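Local coordinates for Tol-Pal system protein TolB (Acinetobacter baumannii, PDB 7MX5), which probably serves as the periplasmic component of the Tol-Pal system, thought to aid outer-membrane invagination during cell division and to maintain outer-membrane integrity, at residues N48-A53 with S61-A66; I68-T73 with L89-K94. All coordinates share one frame; numbering follows the deposited sequence.

Both contacts belong to the amino-terminal domain, and the side chain of Trp63 joins them. Contact 2 is buried and pairs two inner strands of the mixed sheet through backbone hydrogen bonds, with apolar side chains on both faces. Contact 1 lies further out and is only partly buried: the irregular segment 48-53 meets the short helix 60-65 through apolar packing alone. The helix leads directly into strand 70-78, and Trp63 O probably accepts a hydrogen bond from Ile68 N at 2.7 Å. One indole face lies against the strand, with Trp63 CD2 3.4 Å from Val71 CG2, while Ala51 of segment 48-53 lies over the opposite face.

Contact 1: residues N48-A53 with S61-A66; sequences NLPANA and SDWQAA
Trp63 meets the side chains of four residues of segment 48-53, and its indole is the centre of this contact in the alpha/beta amino-terminal domain of TolB. It projects from helix 60-65, which lies beside the mixed sheet, into the loop that follows strand 43-45. At the base of the side chain, CB rests on Val92, and CG, anti to the carbonyl carbon (chi1 -61°), starts the indole off beside the backbone N. Further out, CD2 faces strand 70-78. Along the benzo side, CE3 approaches Pro50 CG, and next to it Trp63 CZ3 is 3.7 Å from Pro50 CD; the proline and the indole cross at about a right angle. At the tip, Trp63 CH2 meets Leu49 CD2 at 3.7 Å, the methyl lying in the ring plane, at the edge. Back toward the nitrogen, Ala53 CB lies 4.1 Å from Trp63 CZ2 of the six-membered ring and also near NE1 of the pyrrole; its approach is oblique. Ala51 makes the face contact, a CH-pi interaction in which its CB is 4.0 Å from the centroid of the six-membered ring and 24° off the normal. The methyl is displaced toward the rim, nearest CZ2 and CE2. Ala51 CB also touches Asp62 CB at 4.0 Å, so it bridges two successive helix residues. Asp62 OD1 accepts a hydrogen bond from Ser61 OG, which comes from well above the carboxylate plane. Where the chain leaves the helix, Ala66 CB packs against the proline ring, 3.6 Å from Pro50 CG.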
ATOM      1  N   ASN A  48       1.410  31.340   5.050  1.00 96.19           N
ATOM      2  CA  ASN A  48       0.880  32.365   5.952  1.00 98.02           C
ATOM      3  C   ASN A  48       1.359  32.080   7.378  1.00 94.06           C
ATOM      4  O   ASN A  48       0.597  31.709   8.272  1.00 91.20           O
ATOM      5  CB  ASN A  48      -0.639  32.415   5.868  1.00 94.35           C
ATOM      6  CG  ASN A  48      -1.130  33.107   4.612  1.00105.02           C
ATOM      7  OD1 ASN A  48      -0.359  33.752   3.902  1.00112.18           O
ATOM      8  ND2 ASN A  48      -2.421  32.975   4.331  1.00108.63           N
ATOM      9  N   LEU A  49       2.660  32.277   7.581  1.00 90.25           N
ATOM     10  CA  LEU A  49       3.243  31.924   8.869  1.00 81.57           C
ATOM     11  C   LEU A  49       3.163  33.095   9.844  1.00 75.04           C
ATOM     12  O   LEU A  49       3.349  34.250   9.448  1.00 79.59           O
ATOM     13  CB  LEU A  49       4.696  31.496   8.706  1.00 75.48           C
ATOM     14  CG  LEU A  49       4.922  30.011   8.986  1.00 71.24           C
ATOM     15  CD1 LEU A  49       4.259  29.181   7.915  1.00 70.42           C
ATOM     16  CD2 LEU A  49       6.404  29.702   9.060  1.00 72.81           C
ATOM     17  N   PRO A  50       2.891  32.800  11.118  1.00 74.16           N
ATOM     18  CA  PRO A  50       2.772  33.859  12.127  1.00 72.69           C
ATOM     19  C   PRO A  50       4.078  34.268  12.788  1.00 79.49           C
ATOM     20  O   PRO A  50       4.086  35.270  13.517  1.00 89.77           O
ATOM     21  CB  PRO A  50       1.833  33.218  13.155  1.00 72.15           C
ATOM     22  CG  PRO A  50       2.232  31.776  13.117  1.00 76.65           C
ATOM     23  CD  PRO A  50       2.535  31.479  11.666  1.00 69.89           C
ATOM     24  N   ALA A  51       5.167  33.537  12.571  1.00 86.73           N
ATOM     25  CA  ALA A  51       6.434  33.836  13.227  1.00 84.58           C
ATOM     26  C   ALA A  51       7.572  33.442  12.292  1.00 81.60           C
ATOM     27  O   ALA A  51       7.356  33.120  11.120  1.00 88.76           O
ATOM     28  CB  ALA A  51       6.523  33.124  14.582  1.00 83.08           C
ATOM     29  N   ASN A  52       8.794  33.467  12.821  1.00 92.65           N
ATOM     30  CA  ASN A  52       9.992  33.140  12.051  1.00110.78           C
ATOM     31  C   ASN A  52      10.950  32.384  12.962  1.00114.29           C
ATOM     32  O   ASN A  52      11.481  32.958  13.918  1.00115.71           O
ATOM     33  CB  ASN A  52      10.649  34.401  11.490  1.00115.33           C
ATOM     34  CG  ASN A  52      11.715  34.094  10.457  1.00113.90           C
ATOM     35  OD1 ASN A  52      11.635  33.094   9.743  1.00107.33           O
ATOM     36  ND2 ASN A  52      12.722  34.956  10.372  1.00115.24           N
ATOM     37  N   ALA A  53      11.165  31.104  12.669  1.00 75.55           N
ATOM     38  CA  ALA A  53      12.053  30.255  13.448  1.00 63.93           C
ATOM     39  C   ALA A  53      13.039  29.563  12.517  1.00 65.01           C
ATOM     40  O   ALA A  53      12.872  29.550  11.295  1.00 67.76           O
ATOM     41  CB  ALA A  53      11.266  29.217  14.261  1.00 52.91           C
ATOM     42  N   SER A  61       6.178  31.257  22.385  1.00 79.92           N
ATOM     43  CA  SER A  61       5.095  32.165  22.750  1.00 85.00           C
ATOM     44  C   SER A  61       4.257  32.562  21.542  1.00 89.44           C
ATOM     45  O   SER A  61       3.041  32.748  21.668  1.00 93.27           O
ATOM     46  CB  SER A  61       5.659  33.412  23.431  1.00 85.90           C
ATOM     47  OG  SER A  61       6.368  34.220  22.510  1.00 96.84           O
ATOM     48  N   ASP A  62       4.878  32.688  20.370  1.00 86.01           N
ATOM     49  CA  ASP A  62       4.175  33.145  19.178  1.00 84.77           C
ATOM     50  C   ASP A  62       3.487  32.016  18.426  1.00 80.16           C
ATOM     51  O   ASP A  62       2.483  32.260  17.745  1.00 77.31           O
ATOM     52  CB  ASP A  62       5.150  33.865  18.242  1.00 90.93           C
ATOM     53  CG  ASP A  62       6.080  34.802  18.985  1.00 95.32           C
ATOM     54  OD1 ASP A  62       5.602  35.523  19.886  1.00 97.14           O
ATOM     55  OD2 ASP A  62       7.288  34.816  18.671  1.00 96.62           O
ATOM     56  N   TRP A  63       4.000  30.789  18.524  1.00 78.63           N
ATOM     57  CA  TRP A  63       3.348  29.668  17.862  1.00 75.73           C
ATOM     58  C   TRP A  63       2.111  29.204  18.614  1.00 74.26           C
ATOM     59  O   TRP A  63       1.152  28.736  17.989  1.00 72.86           O
ATOM     60  CB  TRP A  63       4.332  28.514  17.684  1.00 68.71           C
ATOM     61  CG  TRP A  63       5.506  28.894  16.851  1.00 71.43           C
ATOM     62  CD1 TRP A  63       6.758  29.206  17.292  1.00 65.14           C
ATOM     63  CD2 TRP A  63       5.534  29.032  15.426  1.00 68.75           C
ATOM     64  NE1 TRP A  63       7.569  29.516  16.227  1.00 65.01           N
ATOM     65  CE2 TRP A  63       6.841  29.417  15.071  1.00 68.89           C
ATOM     66  CE3 TRP A  63       4.582  28.859  14.417  1.00 63.12           C
ATOM     67  CZ2 TRP A  63       7.220  29.633  13.748  1.00 63.98           C
ATOM     68  CZ3 TRP A  63       4.962  29.074  13.105  1.00 65.77           C
ATOM     69  CH2 TRP A  63       6.269  29.457  12.782  1.00 70.91           C
ATOM     70  N   GLN A  64       2.106  29.320  19.944  1.00 69.93           N
ATOM     71  CA  GLN A  64       0.870  29.076  20.675  1.00 75.87           C
ATOM     72  C   GLN A  64      -0.184  30.104  20.298  1.00 76.40           C
ATOM     73  O   GLN A  64      -1.362  29.764  20.131  1.00 69.30           O
ATOM     74  CB  GLN A  64       1.119  29.091  22.186  1.00 79.72           C
ATOM     75  CG  GLN A  64      -0.059  28.546  22.996  1.00 76.56           C
ATOM     76  CD  GLN A  64      -1.101  29.591  23.388  1.00 87.46           C
ATOM     77  OE1 GLN A  64      -1.257  30.627  22.747  1.00 87.55           O
ATOM     78  NE2 GLN A  64      -1.869  29.276  24.417  1.00 83.96           N
ATOM     79  N   ALA A  65       0.222  31.371  20.171  1.00 72.65           N
ATOM     80  CA  ALA A  65      -0.729  32.444  19.896  1.00 78.90           C
ATOM     81  C   ALA A  65      -1.533  32.162  18.635  1.00 87.22           C
ATOM     82  O   ALA A  65      -2.733  32.457  18.574  1.00 84.04           O
ATOM     83  CB  ALA A  65       0.007  33.777  19.778  1.00 88.04           C
ATOM     84  N   ALA A  66      -0.895  31.584  17.621  1.00 79.57           N
ATOM     85  CA  ALA A  66      -1.570  31.204  16.391  1.00 80.60           C
ATOM     86  C   ALA A  66      -2.170  29.806  16.460  1.00 70.47           C
ATOM     87  O   ALA A  66      -2.597  29.278  15.427  1.00 70.21           O
ATOM     88  CB  ALA A  66      -0.602  31.295  15.210  1.00 85.33           C
TER

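Contact 2: residues I68-T73 with L89-K94; sequences IPYVVT and LYDVQK
Val71 and Tyr90 are the hydrogen-bonded pair of an antiparallel beta hairpin, strands 70-78 and 83-91, near the open end away from its turn. Tyr90 N donates to Val71 O at 2.9 Å, and Val71 N returns a bond to Tyr90 O at 3.2 Å. Two residues away on each chain, Val92 N donates to Pro69 O at 2.9 Å, carrying the ladder past the strand ends. The CA of Tyr70 adds a CA-H...O contact to Tyr90 O.

The pair sits inside the five-stranded mixed sheet, where strand 70-78 also runs parallel to strand 16-19, and helix 110-126 packs on the face bearing Tyr70, Val72 and Leu89. There Val72 CG2 meets Leu89 CD1 at 3.6 Å; the two side chains cross obliquely, and both touch Ile121. Tyr70 and Asp91 run side by side with ring and carboxylate planes 88° apart, Asp91 OD2 lying at the ring edge, 3.7 Å from Tyr70 CE1. On the face of Val71 and Tyr90, Val71 CG2 packs on Val92 CG2 at 4.0 Å, beside Trp63 of helix 60-65. In an Asx motif that starts at the last residue of the strand, Asp91 OD1 accepts from Lys94 N at 2.8 Å, the donor standing 44° out of the carboxylate plane.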
ATOM      1  N   ILE A  68      -0.657  26.949  16.971  1.00 61.77           N
ATOM      2  CA  ILE A  68       0.209  26.005  16.272  1.00 61.74           C
ATOM      3  C   ILE A  68       0.925  25.157  17.319  1.00 57.01           C
ATOM      4  O   ILE A  68       1.656  25.714  18.152  1.00 59.70           O
ATOM      5  CB  ILE A  68       1.218  26.726  15.367  1.00 63.68           C
ATOM      6  CG1 ILE A  68       0.511  27.789  14.521  1.00 65.16           C
ATOM      7  CG2 ILE A  68       1.952  25.726  14.487  1.00 58.94           C
ATOM      8  CD1 ILE A  68      -0.278  27.225  13.359  1.00 60.99           C
ATOM      9  N   PRO A  69       0.749  23.835  17.319  1.00 49.19           N
ATOM     10  CA  PRO A  69       1.412  23.003  18.331  1.00 53.97           C
ATOM     11  C   PRO A  69       2.766  22.461  17.893  1.00 55.51           C
ATOM     12  O   PRO A  69       3.611  22.157  18.741  1.00 54.90           O
ATOM     13  CB  PRO A  69       0.408  21.867  18.556  1.00 42.80           C
ATOM     14  CG  PRO A  69      -0.383  21.783  17.279  1.00 42.65           C
ATOM     15  CD  PRO A  69      -0.224  23.075  16.517  1.00 44.12           C
ATOM     16  N   TYR A  70       2.992  22.329  16.587  1.00 47.97           N
ATOM     17  CA  TYR A  70       4.202  21.699  16.073  1.00 38.91           C
ATOM     18  C   TYR A  70       4.815  22.560  14.980  1.00 47.15           C
ATOM     19  O   TYR A  70       4.109  23.022  14.076  1.00 49.74           O
ATOM     20  CB  TYR A  70       3.902  20.294  15.540  1.00 41.18           C
ATOM     21  CG  TYR A  70       3.207  19.406  16.547  1.00 43.51           C
ATOM     22  CD1 TYR A  70       3.833  19.052  17.736  1.00 44.32           C
ATOM     23  CD2 TYR A  70       1.924  18.929  16.316  1.00 45.28           C
ATOM     24  CE1 TYR A  70       3.202  18.245  18.664  1.00 43.11           C
ATOM     25  CE2 TYR A  70       1.284  18.121  17.238  1.00 48.61           C
ATOM     26  CZ  TYR A  70       1.928  17.782  18.409  1.00 48.84           C
ATOM     27  OH  TYR A  70       1.295  16.977  19.329  1.00 45.67           O
ATOM     28  N   VAL A  71       6.127  22.773  15.066  1.00 43.26           N
ATOM     29  CA  VAL A  71       6.872  23.574  14.103  1.00 39.90           C
ATOM     30  C   VAL A  71       8.078  22.775  13.633  1.00 39.41           C
ATOM     31  O   VAL A  71       8.775  22.150  14.442  1.00 43.58           O
ATOM     32  CB  VAL A  71       7.319  24.925  14.705  1.00 50.70           C
ATOM     33  CG1 VAL A  71       7.984  25.790  13.642  1.00 45.17           C
ATOM     34  CG2 VAL A  71       6.138  25.650  15.330  1.00 51.71           C
ATOM     35  N   VAL A  72       8.327  22.796  12.325  1.00 45.42           N
ATOM     36  CA  VAL A  72       9.433  22.071  11.710  1.00 38.14           C
ATOM     37  C   VAL A  72      10.380  23.082  11.078  1.00 38.37           C
ATOM     38  O   VAL A  72       9.943  23.967  10.331  1.00 35.37           O
ATOM     39  CB  VAL A  72       8.937  21.061  10.660  1.00 36.32           C
ATOM     40  CG1 VAL A  72      10.113  20.393   9.963  1.00 47.93           C
ATOM     41  CG2 VAL A  72       8.035  20.024  11.306  1.00 31.29           C
ATOM     42  N   THR A  73      11.669  22.951  11.376  1.00 43.22           N
ATOM     43  CA  THR A  73      12.702  23.804  10.810  1.00 49.01           C
ATOM     44  C   THR A  73      13.756  22.941  10.128  1.00 50.95           C
ATOM     45  O   THR A  73      13.863  21.739  10.386  1.00 45.00           O
ATOM     46  CB  THR A  73      13.355  24.679  11.886  1.00 45.34           C
ATOM     47  OG1 THR A  73      13.588  23.897  13.064  1.00 48.83           O
ATOM     48  CG2 THR A  73      12.446  25.845  12.237  1.00 40.41           C
ATOM     49  N   LEU A  89      12.042  18.956  14.783  1.00 41.62           N
ATOM     50  CA  LEU A  89      10.612  18.956  15.070  1.00 31.59           C
ATOM     51  C   LEU A  89      10.425  19.459  16.492  1.00 45.52           C
ATOM     52  O   LEU A  89      10.919  18.839  17.439  1.00 43.06           O
ATOM     53  CB  LEU A  89      10.008  17.560  14.903  1.00 30.00           C
ATOM     54  CG  LEU A  89       8.532  17.404  15.276  1.00 38.24           C
ATOM     55  CD1 LEU A  89       7.677  18.441  14.561  1.00 36.71           C
ATOM     56  CD2 LEU A  89       8.042  15.997  14.970  1.00 28.58           C
ATOM     57  N   TYR A  90       9.722  20.578  16.642  1.00 35.97           N
ATOM     58  CA  TYR A  90       9.598  21.262  17.922  1.00 44.55           C
ATOM     59  C   TYR A  90       8.181  21.115  18.458  1.00 43.64           C
ATOM     60  O   TYR A  90       7.217  21.508  17.793  1.00 40.75           O
ATOM     61  CB  TYR A  90       9.965  22.739  17.789  1.00 45.98           C
ATOM     62  CG  TYR A  90      10.148  23.436  19.117  1.00 47.21           C
ATOM     63  CD1 TYR A  90      11.317  23.280  19.848  1.00 50.50           C
ATOM     64  CD2 TYR A  90       9.151  24.247  19.642  1.00 43.83           C
ATOM     65  CE1 TYR A  90      11.491  23.912  21.063  1.00 49.28           C
ATOM     66  CE2 TYR A  90       9.315  24.885  20.857  1.00 51.25           C
ATOM     67  CZ  TYR A  90      10.487  24.714  21.563  1.00 52.08           C
ATOM     68  OH  TYR A  90      10.659  25.345  22.774  1.00 57.48           O
ATOM     69  N   ASP A  91       8.064  20.555  19.662  1.00 42.74           N
ATOM     70  CA  ASP A  91       6.803  20.538  20.392  1.00 41.76           C
ATOM     71  C   ASP A  91       6.651  21.866  21.124  1.00 44.01           C
ATOM     72  O   ASP A  91       7.480  22.209  21.973  1.00 50.21           O
ATOM     73  CB  ASP A  91       6.774  19.362  21.368  1.00 49.98           C
ATOM     74  CG  ASP A  91       5.404  19.145  21.995  1.00 41.69           C
ATOM     75  OD1 ASP A  91       4.827  20.104  22.549  1.00 41.81           O
ATOM     76  OD2 ASP A  91       4.906  18.002  21.938  1.00 43.31           O
ATOM     77  N   VAL A  92       5.596  22.613  20.797  1.00 40.24           N
ATOM     78  CA  VAL A  92       5.450  23.960  21.340  1.00 52.48           C
ATOM     79  C   VAL A  92       4.928  23.921  22.771  1.00 45.86           C
ATOM     80  O   VAL A  92       5.429  24.642  23.643  1.00 48.36           O
ATOM     81  CB  VAL A  92       4.545  24.802  20.422  1.00 59.89           C
ATOM     82  CG1 VAL A  92       3.877  25.927  21.202  1.00 48.69           C
ATOM     83  CG2 VAL A  92       5.349  25.358  19.258  1.00 59.41           C
ATOM     84  N   GLN A  93       3.920  23.087  23.040  1.00 50.48           N
ATOM     85  CA  GLN A  93       3.359  23.015  24.386  1.00 50.59           C
ATOM     86  C   GLN A  93       4.395  22.513  25.385  1.00 49.32           C
ATOM     87  O   GLN A  93       4.585  23.106  26.453  1.00 59.86           O
ATOM     88  CB  GLN A  93       2.121  22.118  24.393  1.00 58.43           C
ATOM     89  CG  GLN A  93       1.005  22.599  23.478  1.00 74.44           C
ATOM     90  CD  GLN A  93       0.304  23.834  24.013  1.00 81.02           C
ATOM     91  OE1 GLN A  93       0.355  24.123  25.208  1.00 82.26           O
ATOM     92  NE2 GLN A  93      -0.352  24.571  23.124  1.00 68.25           N
ATOM     93  N   LYS A  94       5.079  21.421  25.051  1.00 46.80           N
ATOM     94  CA  LYS A  94       6.137  20.896  25.905  1.00 56.49           C
ATOM     95  C   LYS A  94       7.417  21.716  25.829  1.00 55.06           C
ATOM     96  O   LYS A  94       8.290  21.545  26.687  1.00 53.63           O
ATOM     97  CB  LYS A  94       6.431  19.440  25.537  1.00 47.75           C
ATOM     98  CG  LYS A  94       5.193  18.557  25.491  1.00 48.86           C
ATOM     99  CD  LYS A  94       5.540  17.095  25.714  1.00 62.54           C
ATOM    100  CE  LYS A  94       4.308  16.285  26.088  1.00 63.00           C
ATOM    101  NZ  LYS A  94       4.592  14.822  26.125  1.00 64.00           N
TER
HETATM  102  O   HOH W   1       0.285  25.621  20.894  1.00 49.83           O